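Local coordinates for NUDIX hydrolase (Alicyclobacillus acidocaldarius subsp. acidocaldarius, PDB 3QSJ), which probably hydrolyses phosphorus-containing acid anhydrides with the help of bound divalent metal ions, as a member of the Nudix family, at residues I24-V29 and A202-L207; M35-G40 and V150-R155; A54-R59 and L129-G134; R81-A84 and L90-V93; V208-P211 and I215-S218. One frame throughout, in Å; residues are numbered along the deposited sequence. Where two conformers were deposited one is given.

Contact 1: residues I24-V29 and A202-L207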
# COMPACT_ATOMS: atom_id res chain seq x y z
N ILE A 24 -15.81 -6.95 -2.01
CA ILE A 24 -14.35 -6.84 -2.02
C ILE A 24 -13.86 -6.74 -0.58
O ILE A 24 -14.42 -5.98 0.23
CB ILE A 24 -13.94 -5.60 -2.84
CG1 ILE A 24 -14.33 -5.81 -4.32
CG2 ILE A 24 -12.42 -5.35 -2.67
CD1 ILE A 24 -14.16 -4.60 -5.28
N GLU A 25 -12.74 -7.41 -0.29
CA GLU A 25 -12.05 -7.32 0.99
C GLU A 25 -10.73 -6.64 0.73
O GLU A 25 -10.21 -6.74 -0.38
CB GLU A 25 -11.81 -8.72 1.57
CG GLU A 25 -13.14 -9.31 1.96
CD GLU A 25 -13.17 -10.75 2.36
OE1 GLU A 25 -12.09 -11.40 2.37
OE2 GLU A 25 -14.28 -11.23 2.71
N VAL A 26 -10.15 -6.01 1.76
CA VAL A 26 -8.94 -5.18 1.60
C VAL A 26 -8.06 -5.32 2.83
O VAL A 26 -8.61 -5.55 3.91
CB VAL A 26 -9.38 -3.70 1.34
CG1 VAL A 26 -10.24 -3.12 2.50
CG2 VAL A 26 -8.19 -2.80 1.01
N LEU A 27 -6.72 -5.15 2.69
CA LEU A 27 -5.83 -5.24 3.82
C LEU A 27 -5.76 -3.86 4.47
O LEU A 27 -5.41 -2.84 3.82
CB LEU A 27 -4.42 -5.66 3.38
CG LEU A 27 -4.19 -7.13 3.12
CD1 LEU A 27 -2.79 -7.35 2.59
CD2 LEU A 27 -4.35 -7.94 4.45
N VAL A 28 -6.05 -3.83 5.74
CA VAL A 28 -5.92 -2.56 6.45
C VAL A 28 -5.05 -2.81 7.63
O VAL A 28 -4.91 -3.96 8.08
CB VAL A 28 -7.28 -1.93 6.84
CG1 VAL A 28 -8.05 -1.44 5.61
CG2 VAL A 28 -8.13 -2.89 7.68
N VAL A 29 -4.51 -1.73 8.18
CA VAL A 29 -3.69 -1.79 9.40
C VAL A 29 -4.16 -0.71 10.38
O VAL A 29 -4.78 0.26 9.96
CB VAL A 29 -2.19 -1.63 9.09
CG1 VAL A 29 -1.73 -2.77 8.13
CG2 VAL A 29 -1.89 -0.25 8.49
N ALA A 202 -12.52 7.58 1.11
CA ALA A 202 -12.88 7.69 -0.31
C ALA A 202 -12.47 6.40 -1.06
O ALA A 202 -13.24 5.92 -1.89
CB ALA A 202 -12.25 8.95 -0.90
N VAL A 203 -11.36 5.73 -0.65
CA VAL A 203 -11.01 4.44 -1.28
C VAL A 203 -12.03 3.38 -0.88
O VAL A 203 -12.49 2.63 -1.73
CB VAL A 203 -9.58 3.96 -0.91
CG1 VAL A 203 -9.32 2.50 -1.38
CG2 VAL A 203 -8.52 4.91 -1.50
N LEU A 204 -12.38 3.30 0.42
CA LEU A 204 -13.37 2.32 0.88
C LEU A 204 -14.72 2.46 0.20
O LEU A 204 -15.28 1.46 -0.25
CB LEU A 204 -13.51 2.35 2.39
CG LEU A 204 -12.24 2.05 3.16
CD1 LEU A 204 -12.43 2.49 4.60
CD2 LEU A 204 -11.83 0.53 3.08
N LYS A 205 -15.20 3.70 0.02
CA LYS A 205 -16.46 3.94 -0.68
C LYS A 205 -16.36 3.47 -2.14
O LYS A 205 -17.33 2.89 -2.67
CB LYS A 205 -16.85 5.43 -0.68
CG LYS A 205 -17.23 6.00 0.66
CD LYS A 205 -17.56 7.50 0.50
CE LYS A 205 -17.94 8.14 1.81
NZ LYS A 205 -17.69 9.60 1.79
N ALA A 206 -15.17 3.70 -2.79
CA ALA A 206 -14.96 3.30 -4.21
C ALA A 206 -15.02 1.79 -4.29
O ALA A 206 -15.65 1.25 -5.18
CB ALA A 206 -13.60 3.80 -4.73
N LEU A 207 -14.36 1.09 -3.36
CA LEU A 207 -14.38 -0.38 -3.31
C LEU A 207 -15.81 -0.94 -3.05
O LEU A 207 -16.21 -1.92 -3.68
CB LEU A 207 -13.45 -0.84 -2.19
CG LEU A 207 -11.94 -0.65 -2.45
CD1 LEU A 207 -11.14 -1.16 -1.25
CD2 LEU A 207 -11.51 -1.34 -3.75
O HOH W 1 -17.35 -4.51 -2.83
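Val26 and Ile24, on strand 24-31 inside the central mixed sheet of the Nudix alpha/beta/alpha sandwich, meet Leu204 and Leu207 of helix 198-209, which lies against one face of that sheet. The axes of the two short segments run nearly antiparallel, at 153°, and approach to 9.8 Å, a usual spacing for a helix resting on a sheet through its aliphatic side chains.

Apolar contacts carry the interface. Val26 is at its middle: with CG1 wedged between the backbone N and the carbonyl carbon (chi1 59°), that methyl reaches Leu204 CD2 at 4.0 Å, while Val26 CB rests against Leu207 CD1, also at 4.0 Å. Both leucines cross the valine at about a right angle. A beta-branched valine is at home in an extended strand and offers methyls close to the backbone, whereas the leucines, about one turn apart on the helix, reach it with their terminal methyls, Leu204 CD2 and Leu207 CD1. Ile24 adds a looser touch, CG2 to Leu207 CD2 at 4.3 Å. Phe44 of strand 42-48 packs on both Val26 and Leu204, extending the same hydrophobic layer, and Ala182 at the start of helix 182-190 touches Leu207.

Polar contact is confined to the Ile24 end, near the last turn of the helix. There a water accepts from Ile24 N at 3.0 Å and lies 3.0 Å from Leu207 O, spanning the two backbones. Beside this bridge the CD1 methyl of Ile24 comes to 3.7 Å from Leu207 O.

Contact 2: residues M35-G40 and V150-R155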
# COMPACT_ATOMS: atom_id res chain seq x y z
N MSE A 35 1.95 5.29 19.14
CA MSE A 35 2.53 6.12 18.09
C MSE A 35 2.27 7.57 18.42
O MSE A 35 1.21 7.89 18.98
CB MSE A 35 1.88 5.80 16.73
CG MSE A 35 2.28 4.45 16.16
SE MSE A 35 4.23 4.28 16.07
CE MSE A 35 4.61 3.23 17.76
N ARG A 36 3.20 8.45 18.06
CA ARG A 36 3.04 9.91 18.30
C ARG A 36 2.16 10.56 17.24
O ARG A 36 1.46 11.53 17.53
CB ARG A 36 4.38 10.64 18.33
CG ARG A 36 5.28 10.22 19.49
CD ARG A 36 6.55 11.07 19.48
NE ARG A 36 7.17 11.06 18.15
CZ ARG A 36 7.99 10.09 17.75
NH1 ARG A 36 8.37 9.15 18.61
NH2 ARG A 36 8.49 10.10 16.53
N PHE A 37 2.19 10.02 16.02
CA PHE A 37 1.41 10.59 14.93
C PHE A 37 0.22 9.71 14.58
O PHE A 37 0.38 8.52 14.26
CB PHE A 37 2.31 10.91 13.72
CG PHE A 37 1.59 11.54 12.53
CD1 PHE A 37 1.07 12.82 12.62
CD2 PHE A 37 1.54 10.88 11.31
CE1 PHE A 37 0.46 13.42 11.52
CE2 PHE A 37 0.92 11.47 10.20
CZ PHE A 37 0.36 12.72 10.31
N LEU A 38 -0.99 10.31 14.62
CA LEU A 38 -2.22 9.59 14.29
C LEU A 38 -2.35 8.24 14.99
O LEU A 38 -2.70 7.27 14.33
CB LEU A 38 -2.38 9.41 12.78
CG LEU A 38 -2.28 10.70 11.93
CD1 LEU A 38 -2.50 10.36 10.45
CD2 LEU A 38 -3.21 11.80 12.46
N PRO A 39 -2.18 8.17 16.33
CA PRO A 39 -2.42 6.87 17.02
C PRO A 39 -3.86 6.45 16.83
O PRO A 39 -4.76 7.33 16.82
CB PRO A 39 -2.12 7.17 18.51
CG PRO A 39 -2.17 8.65 18.61
CD PRO A 39 -1.83 9.23 17.28
N GLY A 40 -4.06 5.15 16.63
CA GLY A 40 -5.37 4.52 16.52
C GLY A 40 -6.01 4.65 15.15
O GLY A 40 -7.10 4.13 14.94
N VAL A 150 1.04 18.66 9.50
CA VAL A 150 1.89 17.61 8.90
C VAL A 150 1.21 17.29 7.59
O VAL A 150 -0.01 17.05 7.58
CB VAL A 150 2.09 16.35 9.80
CG1 VAL A 150 2.81 15.23 9.04
CG2 VAL A 150 2.82 16.69 11.10
N ARG A 151 1.96 17.40 6.44
CA ARG A 151 1.35 17.23 5.14
C ARG A 151 2.10 16.23 4.28
O ARG A 151 3.33 16.14 4.37
CB ARG A 151 1.29 18.59 4.38
CG ARG A 151 0.54 19.72 5.12
CD ARG A 151 0.61 20.95 4.24
NE ARG A 151 -0.29 20.84 3.10
CZ ARG A 151 -0.28 21.63 2.04
NH1 ARG A 151 0.60 22.63 1.94
NH2 ARG A 151 -1.19 21.47 1.09
N PHE A 152 1.34 15.45 3.48
CA PHE A 152 1.87 14.49 2.55
C PHE A 152 1.29 14.74 1.19
O PHE A 152 0.14 15.19 1.07
CB PHE A 152 1.49 13.04 2.91
CG PHE A 152 2.04 12.60 4.24
CD1 PHE A 152 3.36 12.17 4.36
CD2 PHE A 152 1.29 12.78 5.40
CE1 PHE A 152 3.92 11.91 5.61
CE2 PHE A 152 1.84 12.46 6.66
CZ PHE A 152 3.14 12.02 6.74
N ASP A 153 2.01 14.27 0.18
CA ASP A 153 1.46 14.27 -1.18
C ASP A 153 1.51 12.81 -1.52
O ASP A 153 2.59 12.27 -1.79
CB ASP A 153 2.37 15.09 -2.07
CG ASP A 153 1.95 15.17 -3.52
OD1 ASP A 153 1.12 14.36 -3.94
OD2 ASP A 153 2.45 16.06 -4.22
N THR A 154 0.36 12.12 -1.37
CA THR A 154 0.34 10.65 -1.39
C THR A 154 -0.24 10.06 -2.65
O THR A 154 -1.34 10.47 -3.06
CB THR A 154 -0.47 10.18 -0.19
OG1 THR A 154 0.09 10.75 1.02
CG2 THR A 154 -0.48 8.60 -0.09
N ARG A 155 0.49 9.12 -3.25
CA ARG A 155 0.09 8.43 -4.48
C ARG A 155 -0.55 7.12 -4.05
O ARG A 155 0.07 6.37 -3.32
CB ARG A 155 1.30 8.17 -5.37
CG ARG A 155 0.97 8.15 -6.89
CD ARG A 155 0.54 9.53 -7.48
NE ARG A 155 1.46 10.60 -7.12
CZ ARG A 155 2.49 11.04 -7.88
NH1 ARG A 155 2.75 10.47 -9.07
NH2 ARG A 155 3.28 12.00 -7.44
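Phe37 reaches across from the loop after strand 24-31 to Val150 and, on strand 151-160, Phe152. Its CB already points toward that segment, and chi1 of -179° sets CG opposite the backbone N, which directs the ring to Val150 and Phe152. Over the ring centre, on one face, lies CG of the next residue, Leu38, 3.6 Å above the plane.

Further out the ring divides its contacts. CE1 meets the branch point of the valine, Val150 CB, at 3.8 Å. CZ, at the tip, touches Val150 CG1 at 3.7 Å, and the methyl is placed there because it stands anti to the valine backbone N (chi1 172°). On the other flank Phe37 CE2 comes within 3.8 Å of Phe152 CE2; Phe37 reaches the Phe152 ring at its edge, near its plane.

Strand 151-160 runs parallel to strand 7-18 in the mixed sheet of the Nudix fold, so the contact ties a surface loop to one end of that sheet. An alanine in place of Phe37 would probably strip Val150 of its aromatic cover and leave the edge of Phe152 without its neighbour. A flat ring suits the position because it can touch the valine with CE1 and CZ and the second ring with CE2. Phe37 O accepts from Arg31 NE, which ties the loop back to its own strand. From the Phe152 side chain it is about 3 Å to a bound glycerol, probably from the crystallisation liquor, and about 9 Å to the calcium ion, nearest atoms in each case.

Contact 3: residues A54-R59 and L129-G134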
# COMPACT_ATOMS: atom_id res chain seq x y z
N ALA A 54 13.20 4.96 -6.34
CA ALA A 54 13.40 5.27 -7.75
C ALA A 54 14.48 4.37 -8.35
O ALA A 54 14.35 3.97 -9.50
CB ALA A 54 13.79 6.73 -7.91
N GLU A 55 15.47 3.94 -7.54
CA GLU A 55 16.54 3.05 -8.07
C GLU A 55 15.94 1.68 -8.45
O GLU A 55 16.17 1.16 -9.56
CB GLU A 55 17.63 2.85 -7.02
CG GLU A 55 18.40 4.12 -6.66
CD GLU A 55 19.59 3.87 -5.75
OE1 GLU A 55 19.37 3.49 -4.58
OE2 GLU A 55 20.73 4.05 -6.22
N MSE A 56 15.09 1.12 -7.55
CA MSE A 56 14.40 -0.13 -7.83
C MSE A 56 13.40 0.03 -8.98
O MSE A 56 13.25 -0.91 -9.78
CB MSE A 56 13.64 -0.62 -6.58
CG MSE A 56 14.61 -1.16 -5.51
SE MSE A 56 13.59 -1.94 -4.03
CE MSE A 56 13.33 -0.19 -3.00
N ALA A 57 12.80 1.22 -9.12
CA ALA A 57 11.85 1.39 -10.21
C ALA A 57 12.54 1.27 -11.59
O ALA A 57 11.90 0.84 -12.55
CB ALA A 57 11.11 2.70 -10.08
N LYS A 58 13.82 1.71 -11.70
CA LYS A 58 14.58 1.66 -12.96
C LYS A 58 14.95 0.18 -13.33
O LYS A 58 15.20 -0.10 -14.50
CB LYS A 58 15.80 2.58 -12.87
CG LYS A 58 15.39 4.06 -12.83
CD LYS A 58 16.61 4.96 -12.68
CE LYS A 58 16.29 6.43 -12.81
NZ LYS A 58 15.55 6.96 -11.64
N ARG A 59 14.85 -0.77 -12.37
CA ARG A 59 15.09 -2.20 -12.62
C ARG A 59 13.77 -2.97 -12.77
O ARG A 59 13.79 -4.19 -13.02
CB ARG A 59 15.82 -2.88 -11.43
CG ARG A 59 16.94 -2.07 -10.87
CD ARG A 59 17.67 -2.77 -9.76
NE ARG A 59 18.86 -1.96 -9.55
CZ ARG A 59 19.15 -1.28 -8.46
NH1 ARG A 59 18.43 -1.45 -7.35
NH2 ARG A 59 20.24 -0.53 -8.41
N LEU A 129 15.75 -10.21 -8.83
CA LEU A 129 14.30 -9.99 -8.87
C LEU A 129 13.91 -8.52 -8.99
O LEU A 129 14.70 -7.64 -8.60
CB LEU A 129 13.69 -10.56 -7.56
CG LEU A 129 13.85 -12.06 -7.32
CD1 LEU A 129 13.24 -12.43 -6.02
CD2 LEU A 129 13.32 -12.86 -8.48
N ALA A 130 12.65 -8.24 -9.42
CA ALA A 130 12.20 -6.85 -9.41
C ALA A 130 10.71 -6.87 -9.41
O ALA A 130 10.10 -7.96 -9.60
CB ALA A 130 12.76 -6.07 -10.63
N PHE A 131 10.13 -5.68 -9.23
CA PHE A 131 8.66 -5.58 -9.19
C PHE A 131 8.06 -5.55 -10.59
O PHE A 131 8.63 -4.91 -11.49
CB PHE A 131 8.25 -4.31 -8.49
CG PHE A 131 8.55 -4.38 -7.01
CD1 PHE A 131 7.87 -5.28 -6.19
CD2 PHE A 131 9.56 -3.59 -6.45
CE1 PHE A 131 8.06 -5.30 -4.81
CE2 PHE A 131 9.80 -3.63 -5.06
CZ PHE A 131 9.04 -4.48 -4.24
N ASP A 132 6.88 -6.17 -10.74
CA ASP A 132 6.15 -6.06 -12.02
C ASP A 132 5.13 -4.94 -11.71
O ASP A 132 4.05 -5.17 -11.11
CB ASP A 132 5.43 -7.40 -12.33
CG ASP A 132 4.56 -7.27 -13.59
OD1 ASP A 132 4.54 -6.15 -14.19
OD2 ASP A 132 3.91 -8.30 -13.98
N LEU A 133 5.47 -3.72 -12.13
CA LEU A 133 4.59 -2.56 -11.88
C LEU A 133 3.26 -2.61 -12.67
O LEU A 133 2.30 -1.94 -12.28
CB LEU A 133 5.36 -1.28 -12.20
CG LEU A 133 6.60 -1.10 -11.30
CD1 LEU A 133 7.36 0.20 -11.65
CD2 LEU A 133 6.23 -1.21 -9.77
N GLY A 134 3.20 -3.48 -13.67
CA GLY A 134 2.00 -3.70 -14.46
C GLY A 134 0.86 -4.27 -13.62
O GLY A 134 -0.31 -4.26 -14.04
O HOH W 2 12.07 -3.37 -8.91
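Arg59 and Ala130 make the tight part of this contact. The carbonyl O of Arg59, near the C-terminal end of helix 51-58, lies only 3.2 Å from Ala130 CB, and a residue with nothing beyond CB is what lets the two backbones come so close. In the same turn Arg59 N donates to Met56 O at 3.0 Å.

Next to it a water stitches the backbones together: it donates to Met56 O at 2.9 Å and accepts from Phe131 N at 3.0 Å. Met56 O thus takes both a main-chain proton and one from the water, and Phe131 N has its partner although the residue is buried. A looser apolar touch lies alongside. The selenium of Met56, a selenomethionine, stands at the edge of the Phe131 ring, near its plane, with SE 4.3 Å from CE2. The long unbranched chain of this residue is what carries it from the helix to the ring edge.

The other side is open in character. The side chain of exposed Arg59 leads away from the strand, and its NH1 makes a weak hydrogen bond with Ser121 OG of helix 119-125. Further along, Asp132 OD1 accepts from Gly134 N at 3.0 Å, an Asx turn that bends the chain into the following 3-10 segment.

Strand 130-131 pairs antiparallel with strand 93-94, Met56 also packs on Leu120 and Leu124 of helix 119-125, and Phe131 leans on Leu80 of helix 72-87, the helix that carries the Nudix signature.

Contact 4: residues R81-A84 and L90-V93. With CA (calcium ion), chain B.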
# COMPACT_ATOMS: atom_id res chain seq x y z
N ARG A 81 7.20 -1.44 -1.19
CA ARG A 81 8.20 -1.60 -0.13
C ARG A 81 7.57 -1.46 1.28
O ARG A 81 7.89 -2.24 2.17
CB ARG A 81 9.35 -0.56 -0.28
CG ARG A 81 10.35 -0.59 0.94
CD ARG A 81 11.48 0.47 0.83
NE ARG A 81 10.94 1.81 0.54
CZ ARG A 81 10.29 2.58 1.39
NH1 ARG A 81 10.09 2.18 2.66
NH2 ARG A 81 9.83 3.77 1.00
N GLU A 82 6.76 -0.41 1.47
CA GLU A 82 6.12 -0.08 2.75
C GLU A 82 5.17 -1.22 3.13
O GLU A 82 5.12 -1.63 4.31
CB GLU A 82 5.34 1.23 2.60
CG GLU A 82 6.26 2.45 2.53
CD GLU A 82 6.90 2.90 3.85
OE1 GLU A 82 6.33 2.57 4.92
OE2 GLU A 82 7.90 3.65 3.81
N THR A 83 4.51 -1.83 2.12
CA THR A 83 3.63 -2.96 2.36
C THR A 83 4.44 -4.17 2.89
O THR A 83 4.01 -4.85 3.82
CB THR A 83 2.84 -3.31 1.08
OG1 THR A 83 2.04 -2.17 0.74
CG2 THR A 83 1.93 -4.51 1.29
N ALA A 84 5.63 -4.43 2.29
CA ALA A 84 6.44 -5.58 2.71
C ALA A 84 6.87 -5.35 4.15
O ALA A 84 6.84 -6.28 4.98
CB ALA A 84 7.67 -5.70 1.79
N LEU A 90 5.79 -9.52 -0.02
CA LEU A 90 6.28 -8.75 -1.17
C LEU A 90 5.39 -9.07 -2.28
O LEU A 90 5.35 -10.24 -2.73
CB LEU A 90 7.71 -9.13 -1.61
CG LEU A 90 8.84 -8.37 -1.00
CD1 LEU A 90 10.19 -9.06 -1.27
CD2 LEU A 90 8.86 -6.92 -1.45
N LEU A 91 4.64 -8.07 -2.73
CA LEU A 91 3.70 -8.21 -3.82
C LEU A 91 4.35 -7.90 -5.14
O LEU A 91 5.30 -7.10 -5.20
CB LEU A 91 2.52 -7.24 -3.65
CG LEU A 91 1.42 -7.71 -2.68
CD1 LEU A 91 1.95 -7.89 -1.34
CD2 LEU A 91 0.38 -6.73 -2.61
N ALA A 92 3.79 -8.51 -6.21
CA ALA A 92 4.20 -8.19 -7.61
C ALA A 92 5.70 -8.35 -7.87
O ALA A 92 6.25 -7.63 -8.68
CB ALA A 92 3.76 -6.75 -7.97
N VAL A 93 6.30 -9.36 -7.29
CA VAL A 93 7.73 -9.64 -7.56
C VAL A 93 7.83 -10.77 -8.59
O VAL A 93 7.03 -11.75 -8.54
CB VAL A 93 8.48 -9.96 -6.24
CG1 VAL A 93 9.91 -10.51 -6.48
CG2 VAL A 93 8.55 -8.70 -5.36
CA CA B . 4.73 2.51 6.65
O HOH W 3 5.99 4.34 7.33
O HOH W 4 6.53 0.88 7.16
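A chi1 of -91°, well off the usual staggered value, swings the fork of Leu90 back toward the helix although its CB points away, and so brings CD2 to 3.7 Å from Ala84 CB. The small alanine lets the loop approach helix 72-87 closely, the leucine methyl resting on Ala84 CB. A looser touch at 4.3 Å joins Thr83 CG2 to Leu91 CD1 in one of the two conformers of that leucine. The hydroxyl of Thr83 is used within the helix, OG1 bonding to Ala79 O, so its methyl is left to the apolar side.

Another side of the helix is polar. Arg81, Glu82, Glu85 and Glu86 belong to the Nudix box, the signature sequence of the family. The Glu82 chain, bent at chi2 (-75°), presents OE1 to the calcium ion at 2.4 Å. Two waters, Gly46 and Glu86 also bind the ion. Glu82 OE2 is held by Arg81 NH1 in a salt bridge of 2.9 Å that arrives from above the carboxylate plane; Arg81, itself gripped by Asp53 and Glu85, thus probably helps to position a metal ligand from the second shell.

Around this core Leu13 of strand 7-18 packs on Thr83 and Leu91, Leu120 and Trp123 of helix 119-125 cover Leu90, and Phe131 of strand 130-131 packs on the same Leu90 methyl that meets Ala84.

Contact 5: residues V208-P211 and I215-S218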
# COMPACT_ATOMS: atom_id res chain seq x y z
N VAL A 208 -16.58 -0.28 -2.18
CA VAL A 208 -17.96 -0.74 -1.91
C VAL A 208 -18.85 -0.65 -3.16
O VAL A 208 -19.70 -1.53 -3.38
CB VAL A 208 -18.55 0.01 -0.68
CG1 VAL A 208 -20.07 -0.22 -0.50
CG2 VAL A 208 -17.79 -0.38 0.59
N ALA A 209 -18.65 0.40 -3.99
CA ALA A 209 -19.43 0.63 -5.22
C ALA A 209 -19.04 -0.34 -6.32
O ALA A 209 -19.75 -0.48 -7.30
CB ALA A 209 -19.24 2.05 -5.71
N CYS A 210 -17.88 -0.96 -6.18
CA CYS A 210 -17.32 -1.84 -7.18
C CYS A 210 -17.78 -3.31 -7.05
O CYS A 210 -17.66 -3.87 -5.98
CB CYS A 210 -15.80 -1.75 -7.12
SG CYS A 210 -15.02 -2.39 -8.60
N PRO A 211 -18.25 -3.96 -8.14
CA PRO A 211 -18.73 -5.35 -8.00
C PRO A 211 -17.67 -6.39 -7.64
O PRO A 211 -17.97 -7.30 -6.88
CB PRO A 211 -19.38 -5.66 -9.35
CG PRO A 211 -18.78 -4.67 -10.30
CD PRO A 211 -18.52 -3.42 -9.49
N ILE A 215 -13.15 -5.74 -11.95
CA ILE A 215 -13.72 -4.44 -12.34
C ILE A 215 -12.94 -3.31 -11.67
O ILE A 215 -12.69 -2.29 -12.30
CB ILE A 215 -15.26 -4.36 -12.15
CG1 ILE A 215 -16.04 -5.36 -13.08
CG2 ILE A 215 -15.78 -2.93 -12.24
CD1 ILE A 215 -15.76 -5.22 -14.61
N ALA A 216 -12.51 -3.51 -10.37
CA ALA A 216 -11.74 -2.47 -9.73
C ALA A 216 -10.41 -2.21 -10.45
O ALA A 216 -10.00 -1.05 -10.63
CB ALA A 216 -11.47 -2.84 -8.26
N MSE A 217 -9.70 -3.29 -10.87
CA MSE A 217 -8.39 -3.15 -11.53
C MSE A 217 -8.57 -2.49 -12.92
O MSE A 217 -7.58 -1.99 -13.44
CB MSE A 217 -7.69 -4.52 -11.66
CG MSE A 217 -7.15 -5.02 -10.34
SE MSE A 217 -5.79 -3.74 -9.60
CE MSE A 217 -4.49 -3.83 -10.92
N SER A 218 -9.83 -2.45 -13.47
CA SER A 218 -10.10 -1.81 -14.73
C SER A 218 -10.64 -0.39 -14.63
O SER A 218 -10.68 0.29 -15.65
CB SER A 218 -11.17 -2.62 -15.49
OG SER A 218 -10.57 -3.65 -16.23
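Cys210, in the link that follows helix 198-209, directs its CB toward helix 213-219. Its SG stands anti to the backbone N (chi1 -162°), which extends the sulfur to 3.6 Å from Ala216 CB and 3.8 Å from Ile215 CG2. The same atom sits 3.3 Å from Ala216 N. A cysteine suits the spot, being slim enough to approach two helix residues at once yet polarisable enough to pack on their methyls, and alanine allows it to come so near the helix backbone.

Pro211 follows, its ring laid across Ile215 at about a right angle. CD comes to 3.9 Å from Ile215 CG2, and CG lies 4.0 Å from Ile215 CG1, so the isoleucine branch point is touched by both ring and sulfur. The ring fixes phi of Pro211 (-66°) where the chain turns toward the next helix. Asn212 then offers OD1 to Ile215 N.

Ala216 also touches Leu158 of strand 151-160. Between the two segments the pairing is one of sulfur, ring and methyl groups, so their contact probably depends on close fit and on the exclusion of water from partly covered surfaces, with the Asn212 bond adding a polar tie to the turn.

How the contacts relate
Contact 1 closes the widest loop of the five and encloses contact 2, which encloses contact 3, which in turn encloses contact 4. Contact 5 follows in series, sharing helix 198-209 with contact 1; there Ile24 CD1 meets Cys210 O at 3.6 Å. Contacts 1 and 2 both reach the central sheet, with centres about 18 Å apart. Contacts 3 and 4, with centres about 11 Å apart, touch through Phe131 and a probable hydrogen bond between Asp132 N and Ala92 O. These two lie across the chain's centre from contact 1, so the sheet is packed on both sides, with the calcium ion bound partly by the helix of contact 4.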